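Local coordinates for Bis(5'-nucleosyl)-tetraphosphatase [asymmetrical] (Caenorhabditis elegans, PDB 1KTG), which hydrolyses diadenosine tetraphosphate asymmetrically to AMP and ATP, using divalent metal ions such as magnesium, as a monomeric member of the Nudix family, at residues A[17-22]-A[107-112]; A[9-14]-A[87-92]. All blocks are in the same frame, centred on the assembly; numbering follows the deposited sequence.

In the fold
Interactions 1 and 2 sit in the same mixed sheet of the Nudix fold, their centres 9 Å apart, and are joined through the neighbouring strands 3-14 and 17-25. Arg12 of interaction 2 ties them together: its NH2 lies 2.8 Å from Glu19 OE1 in a salt bridge, and its guanidinium packs on the Trp109 indole as a cation-pi pair. A probable backbone hydrogen bond from Leu21 N to Ile10 O adds to the join. The Tyr87 side chain comes within about 6 Å of the bound AMP, the Leu22 side chain within about 10 Å. The magnesium ion on Glu111 is separate from those of the active site; the Leu22 side chain is about 12 Å from another magnesium.

Interaction 1. Residues A[17-22]-A[107-112]; sequences KIEFLL and WKWCEL. With MG (magnesium ion), chain E.
Leu21 lies over one face of the Trp109 indole with both CB and CD1: CB sits 3.8 Å from the centroid of the six-membered ring, 17° off its normal, a CH-pi contact, and CD1 stands over the centre of the ring system. The same CD1 also touches Trp107, 3.6 Å from its CD1. On the opposite face Leu22 CD1 meets Cys110 SG, and Phe20 CE1 meets CD1 of Leu112, in the first turn of helix 112-119.

The backbones pair antiparallel. Phe20 and Cys110 exchange two hydrogen bonds, as do Leu22 and Lys108, and Phe20 N to Cys110 O is both short, 2.7 Å, and nearly straight, 176°. Leu21 and Trp109 form the non-hydrogen-bonded pair between them.

At the other end Lys17 crosses Glu111 at about a right angle, its bent chain bringing NZ within 3.2 Å of Glu111 OE1 in a salt bridge whose hydrogen bond is weak. Glu111 OE2 binds a magnesium ion at 2.0 Å, and two waters on that metal each donate to Glu19 OE2. One further water links Ile18 O to Leu112 N.

Arg12 positions Glu19 by gripping OE1, leaving OE2 to the two waters. Glu19 OE2 and Glu111 OE2 are 4.9 Å apart; the magnesium, Lys17 and Arg12 probably offset the repulsion between the two carboxylates, the waters making Glu19 a second-shell ligand of the metal.

Interaction 2. Residues A[9-14]-A[87-92]; sequences VIYRKL and YWLAKL
Tyr11 lays its ring across Lys91, with Lys91 CA over one ring face and Lys91 CB 3.3 Å from Tyr11 CZ. The tyrosine CG stands between the backbone N and the carbonyl carbon (chi1 75°), which swings it toward strand 87-92 and lets the ring settle on Lys91, whose CG adds an off-centre CH-pi contact. Tyr11 OH is hydrogen-bonded to His67.

Apolar contacts divide between the two faces. With Tyr11 are Val9 and Leu89: Leu89 CD1 lies 3.8 Å from Val9 CG1 and 3.7 Å from Tyr11 CD2, while Val9 CG2 packs against the Tyr87 ring. On the other, Ile10 reaches Ala90 CB through CD1, and Leu92 CB through CG2.

Four backbone hydrogen bonds alternate between the strands: Val9 N to Trp88 O, Ala90 N to Val9 O, Tyr11 N to Ala90 O and Leu92 N to Tyr11 O, the last 2.8 Å long. A water then bridges Lys13 N and Leu92 O, carrying the pairing one step further.

The strand axes run parallel in sense but twisted by 38°. This is the parallel pair within the mixed sheet of the Nudix alpha/beta/alpha sandwich, with Phe131 and Leu135 of helix 122-137 against the Val9, Tyr11 and Leu89 face.

Interaction 1. Residues A[17-22]-A[107-112]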
ATOM      1  N   LYS A  17     -14.947  10.957  -3.631  1.00  6.59           N
ATOM      2  CA  LYS A  17     -14.452   9.778  -4.342  1.00  6.81           C
ATOM      3  C   LYS A  17     -13.239   9.134  -3.681  1.00  6.72           C
ATOM      4  O   LYS A  17     -12.265   9.809  -3.348  1.00  6.77           O
ATOM      5  CB  LYS A  17     -14.104  10.126  -5.800  1.00  7.01           C
ATOM      6  CG  LYS A  17     -13.906   8.916  -6.712  1.00  8.03           C
ATOM      7  CD  LYS A  17     -15.217   8.118  -6.853  1.00  9.53           C
ATOM      8  CE  LYS A  17     -15.931   8.194  -8.216  1.00 10.75           C
ATOM      9  NZ  LYS A  17     -15.392   9.087  -9.265  1.00 10.70           N
ATOM     10  N   ILE A  18     -13.298   7.815  -3.524  1.00  6.02           N
ATOM     11  CA  ILE A  18     -12.188   7.065  -2.965  1.00  6.32           C
ATOM     12  C   ILE A  18     -11.058   6.981  -3.993  1.00  6.07           C
ATOM     13  O   ILE A  18     -11.299   6.702  -5.178  1.00  6.37           O
ATOM     14  CB  ILE A  18     -12.633   5.640  -2.584  1.00  6.53           C
ATOM     15  CG1 ILE A  18     -13.704   5.671  -1.482  1.00  8.06           C
ATOM     16  CG2 ILE A  18     -11.431   4.804  -2.149  1.00  6.71           C
ATOM     17  CD1 ILE A  18     -13.207   6.142  -0.159  1.00  8.54           C
ATOM     18  N   GLU A  19      -9.843   7.265  -3.544  1.00  5.95           N
ATOM     19  CA  GLU A  19      -8.644   7.130  -4.361  1.00  6.11           C
ATOM     20  C   GLU A  19      -7.594   6.402  -3.546  1.00  6.16           C
ATOM     21  O   GLU A  19      -7.486   6.626  -2.340  1.00  5.79           O
ATOM     22  CB  GLU A  19      -8.112   8.498  -4.792  1.00  6.28           C
ATOM     23  CG  GLU A  19      -9.060   9.265  -5.697  1.00  5.78           C
ATOM     24  CD  GLU A  19      -8.480  10.599  -6.171  1.00  6.74           C
ATOM     25  OE1 GLU A  19      -7.590  11.141  -5.491  1.00  4.75           O
ATOM     26  OE2 GLU A  19      -8.920  11.107  -7.219  1.00  6.16           O
ATOM     27  N   PHE A  20      -6.856   5.514  -4.209  1.00  5.46           N
ATOM     28  CA  PHE A  20      -5.761   4.737  -3.605  1.00  5.44           C
ATOM     29  C   PHE A  20      -4.379   5.248  -4.044  1.00  6.04           C
ATOM     30  O   PHE A  20      -4.162   5.570  -5.230  1.00  6.00           O
ATOM     31  CB  PHE A  20      -5.891   3.256  -4.000  1.00  5.19           C
ATOM     32  CG  PHE A  20      -7.185   2.631  -3.560  1.00  4.50           C
ATOM     33  CD1 PHE A  20      -8.262   2.583  -4.418  1.00  6.23           C
ATOM     34  CD2 PHE A  20      -7.330   2.139  -2.271  1.00  7.13           C
ATOM     35  CE1 PHE A  20      -9.469   2.031  -4.016  1.00  6.59           C
ATOM     36  CE2 PHE A  20      -8.532   1.580  -1.861  1.00  7.74           C
ATOM     37  CZ  PHE A  20      -9.604   1.539  -2.740  1.00  7.72           C
ATOM     38  N   LEU A  21      -3.437   5.301  -3.108  1.00  5.59           N
ATOM     39  CA  LEU A  21      -2.093   5.780  -3.413  1.00  6.05           C
ATOM     40  C   LEU A  21      -1.195   4.647  -3.912  1.00  6.45           C
ATOM     41  O   LEU A  21      -1.038   3.635  -3.243  1.00  6.85           O
ATOM     42  CB  LEU A  21      -1.452   6.438  -2.184  1.00  6.21           C
ATOM     43  CG  LEU A  21      -0.018   6.967  -2.363  1.00  6.39           C
ATOM     44  CD1 LEU A  21       0.050   8.087  -3.399  1.00  5.58           C
ATOM     45  CD2 LEU A  21       0.588   7.422  -1.033  1.00  6.18           C
ATOM     46  N   LEU A  22      -0.632   4.818  -5.098  1.00  6.41           N
ATOM     47  CA  LEU A  22       0.320   3.863  -5.634  1.00  6.45           C
ATOM     48  C   LEU A  22       1.641   4.575  -5.876  1.00  6.62           C
ATOM     49  O   LEU A  22       1.658   5.760  -6.273  1.00  6.11           O
ATOM     50  CB  LEU A  22      -0.189   3.230  -6.929  1.00  6.51           C
ATOM     51  CG  LEU A  22      -1.425   2.341  -6.788  1.00  7.37           C
ATOM     52  CD1 LEU A  22      -1.826   1.809  -8.155  1.00  7.32           C
ATOM     53  CD2 LEU A  22      -1.180   1.187  -5.833  1.00  8.23           C
ATOM     54  N   TRP A 107       4.291   8.749  -8.213  1.00  5.37           N
ATOM     55  CA  TRP A 107       3.139   8.235  -7.492  1.00  5.31           C
ATOM     56  C   TRP A 107       1.889   8.682  -8.210  1.00  5.20           C
ATOM     57  O   TRP A 107       1.944   9.520  -9.097  1.00  5.06           O
ATOM     58  CB  TRP A 107       3.121   8.713  -6.028  1.00  5.89           C
ATOM     59  CG  TRP A 107       2.674  10.140  -5.806  1.00  5.77           C
ATOM     60  CD1 TRP A 107       1.391  10.577  -5.654  1.00  5.98           C
ATOM     61  CD2 TRP A 107       3.505  11.299  -5.675  1.00  5.85           C
ATOM     62  NE1 TRP A 107       1.372  11.937  -5.458  1.00  8.01           N
ATOM     63  CE2 TRP A 107       2.659  12.402  -5.456  1.00  5.95           C
ATOM     64  CE3 TRP A 107       4.884  11.516  -5.712  1.00  5.03           C
ATOM     65  CZ2 TRP A 107       3.142  13.697  -5.294  1.00  7.02           C
ATOM     66  CZ3 TRP A 107       5.360  12.805  -5.551  1.00  6.68           C
ATOM     67  CH2 TRP A 107       4.494  13.877  -5.348  1.00  5.43           C
ATOM     68  N   LYS A 108       0.754   8.114  -7.829  1.00  5.65           N
ATOM     69  CA  LYS A 108      -0.525   8.521  -8.401  1.00  5.18           C
ATOM     70  C   LYS A 108      -1.645   8.208  -7.432  1.00  5.27           C
ATOM     71  O   LYS A 108      -1.623   7.179  -6.751  1.00  4.94           O
ATOM     72  CB  LYS A 108      -0.792   7.809  -9.725  1.00  5.51           C
ATOM     73  CG  LYS A 108      -1.940   8.424 -10.522  1.00  5.61           C
ATOM     74  CD  LYS A 108      -2.111   7.736 -11.877  1.00  6.50           C
ATOM     75  CE  LYS A 108      -3.328   8.226 -12.654  1.00  5.02           C
ATOM     76  NZ  LYS A 108      -3.658   7.299 -13.802  1.00  4.35           N
ATOM     77  N   TRP A 109      -2.610   9.113  -7.344  1.00  5.50           N
ATOM     78  CA  TRP A 109      -3.810   8.839  -6.560  1.00  5.48           C
ATOM     79  C   TRP A 109      -4.814   8.281  -7.563  1.00  5.53           C
ATOM     80  O   TRP A 109      -5.214   8.970  -8.500  1.00  5.69           O
ATOM     81  CB  TRP A 109      -4.329  10.105  -5.895  1.00  5.00           C
ATOM     82  CG  TRP A 109      -3.530  10.502  -4.693  1.00  5.51           C
ATOM     83  CD1 TRP A 109      -2.577  11.469  -4.622  1.00  5.21           C
ATOM     84  CD2 TRP A 109      -3.635   9.945  -3.380  1.00  5.66           C
ATOM     85  NE1 TRP A 109      -2.076  11.545  -3.345  1.00  5.56           N
ATOM     86  CE2 TRP A 109      -2.714  10.617  -2.565  1.00  6.11           C
ATOM     87  CE3 TRP A 109      -4.419   8.934  -2.811  1.00  5.87           C
ATOM     88  CZ2 TRP A 109      -2.557  10.320  -1.209  1.00  6.98           C
ATOM     89  CZ3 TRP A 109      -4.261   8.645  -1.461  1.00  6.17           C
ATOM     90  CH2 TRP A 109      -3.337   9.334  -0.682  1.00  6.62           C
ATOM     91  N   CYS A 110      -5.223   7.033  -7.363  1.00  5.75           N
ATOM     92  CA  CYS A 110      -6.022   6.320  -8.349  1.00  5.30           C
ATOM     93  C   CYS A 110      -7.374   5.828  -7.870  1.00  5.24           C
ATOM     94  O   CYS A 110      -7.468   5.212  -6.817  1.00  4.63           O
ATOM     95  CB  CYS A 110      -5.267   5.072  -8.811  1.00  5.24           C
ATOM     96  SG  CYS A 110      -3.509   5.304  -9.160  1.00  6.58           S
ATOM     97  N   GLU A 111      -8.400   6.079  -8.683  1.00  4.75           N
ATOM     98  CA  GLU A 111      -9.709   5.477  -8.477  1.00  5.27           C
ATOM     99  C   GLU A 111      -9.564   3.953  -8.654  1.00  5.43           C
ATOM    100  O   GLU A 111      -8.635   3.473  -9.306  1.00  6.30           O
ATOM    101  CB  GLU A 111     -10.741   6.057  -9.438  1.00  5.29           C
ATOM    102  CG  GLU A 111     -11.112   7.489  -9.110  1.00  6.04           C
ATOM    103  CD  GLU A 111     -12.179   8.043 -10.040  1.00  6.96           C
ATOM    104  OE1 GLU A 111     -13.082   7.274 -10.420  1.00  6.95           O
ATOM    105  OE2 GLU A 111     -12.122   9.248 -10.366  1.00  6.83           O
ATOM    106  N   LEU A 112     -10.470   3.197  -8.054  1.00  5.31           N
ATOM    107  CA  LEU A 112     -10.361   1.738  -8.018  1.00  5.50           C
ATOM    108  C   LEU A 112      -9.948   1.036  -9.320  1.00  5.51           C
ATOM    109  O   LEU A 112      -9.020   0.240  -9.335  1.00  5.34           O
ATOM    110  CB  LEU A 112     -11.676   1.138  -7.536  1.00  5.40           C
ATOM    111  CG  LEU A 112     -11.700  -0.392  -7.544  1.00  6.04           C
ATOM    112  CD1 LEU A 112     -10.694  -0.960  -6.552  1.00  6.61           C
ATOM    113  CD2 LEU A 112     -13.094  -0.878  -7.237  1.00  7.67           C
TER
HETATM  114 MG    MG E 501     -11.057  10.997 -10.208  1.00 11.07          MG
HETATM  115  O   HOH W   1     -12.453   4.377  -6.308  1.00 11.97           O
HETATM  116  O   HOH W   2     -11.415  11.224  -8.065  1.00 10.44           O
HETATM  117  O   HOH W   3      -9.190  10.122  -9.581  1.00  7.48           O

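Interaction 2. Residues A[9-14]-A[87-92]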
ATOM      1  N   VAL A   9      -2.366  -0.024   2.400  1.00  6.45           N
ATOM      2  CA  VAL A   9      -3.132   0.437   1.256  1.00  6.60           C
ATOM      3  C   VAL A   9      -3.713   1.760   1.732  1.00  6.70           C
ATOM      4  O   VAL A   9      -4.693   1.797   2.465  1.00  6.98           O
ATOM      5  CB  VAL A   9      -4.228  -0.552   0.855  1.00  6.43           C
ATOM      6  CG1 VAL A   9      -5.163   0.057  -0.208  1.00  6.34           C
ATOM      7  CG2 VAL A   9      -3.607  -1.829   0.317  1.00  7.34           C
ATOM      8  N   ILE A  10      -3.031   2.837   1.379  1.00  7.08           N
ATOM      9  CA  ILE A  10      -3.473   4.175   1.730  1.00  6.86           C
ATOM     10  C   ILE A  10      -4.543   4.643   0.759  1.00  6.55           C
ATOM     11  O   ILE A  10      -4.385   4.496  -0.453  1.00  6.95           O
ATOM     12  CB  ILE A  10      -2.301   5.150   1.618  1.00  7.10           C
ATOM     13  CG1 ILE A  10      -1.118   4.701   2.490  1.00  8.11           C
ATOM     14  CG2 ILE A  10      -2.777   6.574   1.932  1.00  7.13           C
ATOM     15  CD1 ILE A  10      -1.406   4.637   3.952  1.00  9.35           C
ATOM     16  N   TYR A  11      -5.619   5.211   1.292  1.00  6.13           N
ATOM     17  CA  TYR A  11      -6.650   5.817   0.460  1.00  5.93           C
ATOM     18  C   TYR A  11      -7.007   7.172   1.017  1.00  6.25           C
ATOM     19  O   TYR A  11      -6.729   7.491   2.184  1.00  6.40           O
ATOM     20  CB  TYR A  11      -7.911   4.953   0.374  1.00  6.16           C
ATOM     21  CG  TYR A  11      -8.795   4.970   1.608  1.00  5.91           C
ATOM     22  CD1 TYR A  11      -9.953   5.735   1.647  1.00  7.35           C
ATOM     23  CD2 TYR A  11      -8.486   4.205   2.720  1.00  7.12           C
ATOM     24  CE1 TYR A  11     -10.772   5.753   2.769  1.00  5.96           C
ATOM     25  CE2 TYR A  11      -9.301   4.210   3.844  1.00  6.44           C
ATOM     26  CZ  TYR A  11     -10.440   4.983   3.868  1.00  7.40           C
ATOM     27  OH  TYR A  11     -11.256   4.986   4.996  1.00  6.31           O
ATOM     28  N   ARG A  12      -7.630   7.971   0.166  1.00  6.58           N
ATOM     29  CA  ARG A  12      -8.178   9.239   0.576  1.00  6.14           C
ATOM     30  C   ARG A  12      -9.538   9.386  -0.078  1.00  7.00           C
ATOM     31  O   ARG A  12      -9.904   8.610  -0.973  1.00  6.46           O
ATOM     32  CB  ARG A  12      -7.261  10.393   0.178  1.00  6.15           C
ATOM     33  CG  ARG A  12      -7.293  10.727  -1.310  1.00  5.42           C
ATOM     34  CD  ARG A  12      -6.294  11.797  -1.715  1.00  5.48           C
ATOM     35  NE  ARG A  12      -6.373  12.094  -3.143  1.00  4.84           N
ATOM     36  CZ  ARG A  12      -5.630  12.992  -3.761  1.00  4.85           C
ATOM     37  NH1 ARG A  12      -4.739  13.720  -3.075  1.00  2.98           N
ATOM     38  NH2 ARG A  12      -5.797  13.185  -5.062  1.00  3.37           N
ATOM     39  N   LYS A  13     -10.303  10.366   0.390  1.00  7.45           N
ATOM     40  CA  LYS A  13     -11.583  10.665  -0.221  1.00  8.41           C
ATOM     41  C   LYS A  13     -11.421  12.059  -0.817  1.00  8.15           C
ATOM     42  O   LYS A  13     -11.144  13.014  -0.098  1.00  9.37           O
ATOM     43  CB  LYS A  13     -12.715  10.595   0.808  1.00  8.98           C
ATOM     44  CG  LYS A  13     -13.904   9.792   0.325  1.00 11.20           C
ATOM     45  CD  LYS A  13     -14.947   9.580   1.393  1.00 13.21           C
ATOM     46  CE  LYS A  13     -15.530   8.187   1.296  1.00 13.85           C
ATOM     47  NZ  LYS A  13     -16.877   8.150   1.900  1.00 14.88           N
ATOM     48  N   LEU A  14     -11.503  12.166  -2.139  1.00  7.19           N
ATOM     49  CA  LEU A  14     -11.361  13.456  -2.797  1.00  6.57           C
ATOM     50  C   LEU A  14     -12.701  13.875  -3.370  1.00  6.19           C
ATOM     51  O   LEU A  14     -13.173  13.282  -4.335  1.00  5.52           O
ATOM     52  CB  LEU A  14     -10.317  13.372  -3.909  1.00  6.23           C
ATOM     53  CG  LEU A  14     -10.161  14.630  -4.756  1.00  6.44           C
ATOM     54  CD1 LEU A  14      -9.707  15.814  -3.922  1.00  8.14           C
ATOM     55  CD2 LEU A  14      -9.218  14.400  -5.902  1.00  5.86           C
ATOM     56  N   TYR A  87      -1.053  -6.387   4.001  1.00  5.13           N
ATOM     57  CA  TYR A  87      -1.526  -5.001   3.897  1.00  5.13           C
ATOM     58  C   TYR A  87      -2.732  -4.744   4.795  1.00  5.18           C
ATOM     59  O   TYR A  87      -3.644  -5.563   4.867  1.00  4.61           O
ATOM     60  CB  TYR A  87      -2.019  -4.701   2.469  1.00  5.63           C
ATOM     61  CG  TYR A  87      -0.948  -4.603   1.414  1.00  4.98           C
ATOM     62  CD1 TYR A  87      -0.649  -5.686   0.599  1.00  5.79           C
ATOM     63  CD2 TYR A  87      -0.272  -3.417   1.203  1.00  7.88           C
ATOM     64  CE1 TYR A  87       0.318  -5.593  -0.376  1.00  7.42           C
ATOM     65  CE2 TYR A  87       0.690  -3.313   0.226  1.00  7.40           C
ATOM     66  CZ  TYR A  87       0.986  -4.399  -0.555  1.00  6.92           C
ATOM     67  OH  TYR A  87       1.945  -4.285  -1.533  1.00  6.81           O
ATOM     68  N   TRP A  88      -2.722  -3.584   5.440  1.00  5.32           N
ATOM     69  CA  TRP A  88      -3.883  -3.042   6.136  1.00  5.34           C
ATOM     70  C   TRP A  88      -4.385  -1.823   5.352  1.00  5.51           C
ATOM     71  O   TRP A  88      -3.603  -1.106   4.746  1.00  5.54           O
ATOM     72  CB  TRP A  88      -3.515  -2.565   7.536  1.00  5.31           C
ATOM     73  CG  TRP A  88      -3.380  -3.600   8.602  1.00  5.04           C
ATOM     74  CD1 TRP A  88      -4.351  -4.016   9.483  1.00  5.01           C
ATOM     75  CD2 TRP A  88      -2.184  -4.283   8.983  1.00  5.38           C
ATOM     76  NE1 TRP A  88      -3.837  -4.945  10.350  1.00  5.60           N
ATOM     77  CE2 TRP A  88      -2.507  -5.131  10.065  1.00  6.25           C
ATOM     78  CE3 TRP A  88      -0.871  -4.292   8.499  1.00  5.30           C
ATOM     79  CZ2 TRP A  88      -1.564  -5.956  10.678  1.00  7.30           C
ATOM     80  CZ3 TRP A  88       0.060  -5.108   9.113  1.00  5.88           C
ATOM     81  CH2 TRP A  88      -0.293  -5.931  10.186  1.00  5.76           C
ATOM     82  N   LEU A  89      -5.698  -1.598   5.363  1.00  5.34           N
ATOM     83  CA  LEU A  89      -6.299  -0.422   4.730  1.00  5.65           C
ATOM     84  C   LEU A  89      -6.153   0.775   5.691  1.00  5.49           C
ATOM     85  O   LEU A  89      -6.337   0.638   6.883  1.00  5.22           O
ATOM     86  CB  LEU A  89      -7.774  -0.706   4.411  1.00  5.43           C
ATOM     87  CG  LEU A  89      -8.557   0.375   3.663  1.00  6.50           C
ATOM     88  CD1 LEU A  89      -8.004   0.598   2.256  1.00  7.17           C
ATOM     89  CD2 LEU A  89     -10.039   0.046   3.616  1.00  8.42           C
ATOM     90  N   ALA A  90      -5.809   1.948   5.170  1.00  6.23           N
ATOM     91  CA  ALA A  90      -5.581   3.113   6.012  1.00  5.98           C
ATOM     92  C   ALA A  90      -6.000   4.396   5.312  1.00  6.33           C
ATOM     93  O   ALA A  90      -5.594   4.653   4.176  1.00  6.14           O
ATOM     94  CB  ALA A  90      -4.119   3.187   6.393  1.00  6.09           C
ATOM     95  N   LYS A  91      -6.793   5.207   5.999  1.00  6.18           N
ATOM     96  CA  LYS A  91      -7.271   6.454   5.437  1.00  7.00           C
ATOM     97  C   LYS A  91      -6.325   7.603   5.746  1.00  6.85           C
ATOM     98  O   LYS A  91      -5.982   7.827   6.898  1.00  6.75           O
ATOM     99  CB  LYS A  91      -8.633   6.808   6.003  1.00  7.13           C
ATOM    100  CG  LYS A  91      -9.205   8.106   5.469  1.00  8.67           C
ATOM    101  CD  LYS A  91     -10.633   8.327   5.925  1.00  9.24           C
ATOM    102  CE  LYS A  91     -11.219   9.588   5.319  1.00 10.93           C
ATOM    103  NZ  LYS A  91     -12.641   9.762   5.726  1.00 11.52           N
ATOM    104  N   LEU A  92      -5.911   8.318   4.706  1.00  6.72           N
ATOM    105  CA  LEU A  92      -5.158   9.557   4.878  1.00  7.06           C
ATOM    106  C   LEU A  92      -6.201  10.631   5.163  1.00  7.21           C
ATOM    107  O   LEU A  92      -6.912  11.056   4.269  1.00  6.77           O
ATOM    108  CB  LEU A  92      -4.358   9.889   3.626  1.00  7.21           C
ATOM    109  CG  LEU A  92      -3.449  11.121   3.730  1.00  8.60           C
ATOM    110  CD1 LEU A  92      -2.321  10.886   4.723  1.00  8.51           C
ATOM    111  CD2 LEU A  92      -2.890  11.462   2.352  1.00  9.24           C
TER
HETATM  112  O   HOH W   4      -9.379  11.983   2.851  1.00 12.57           O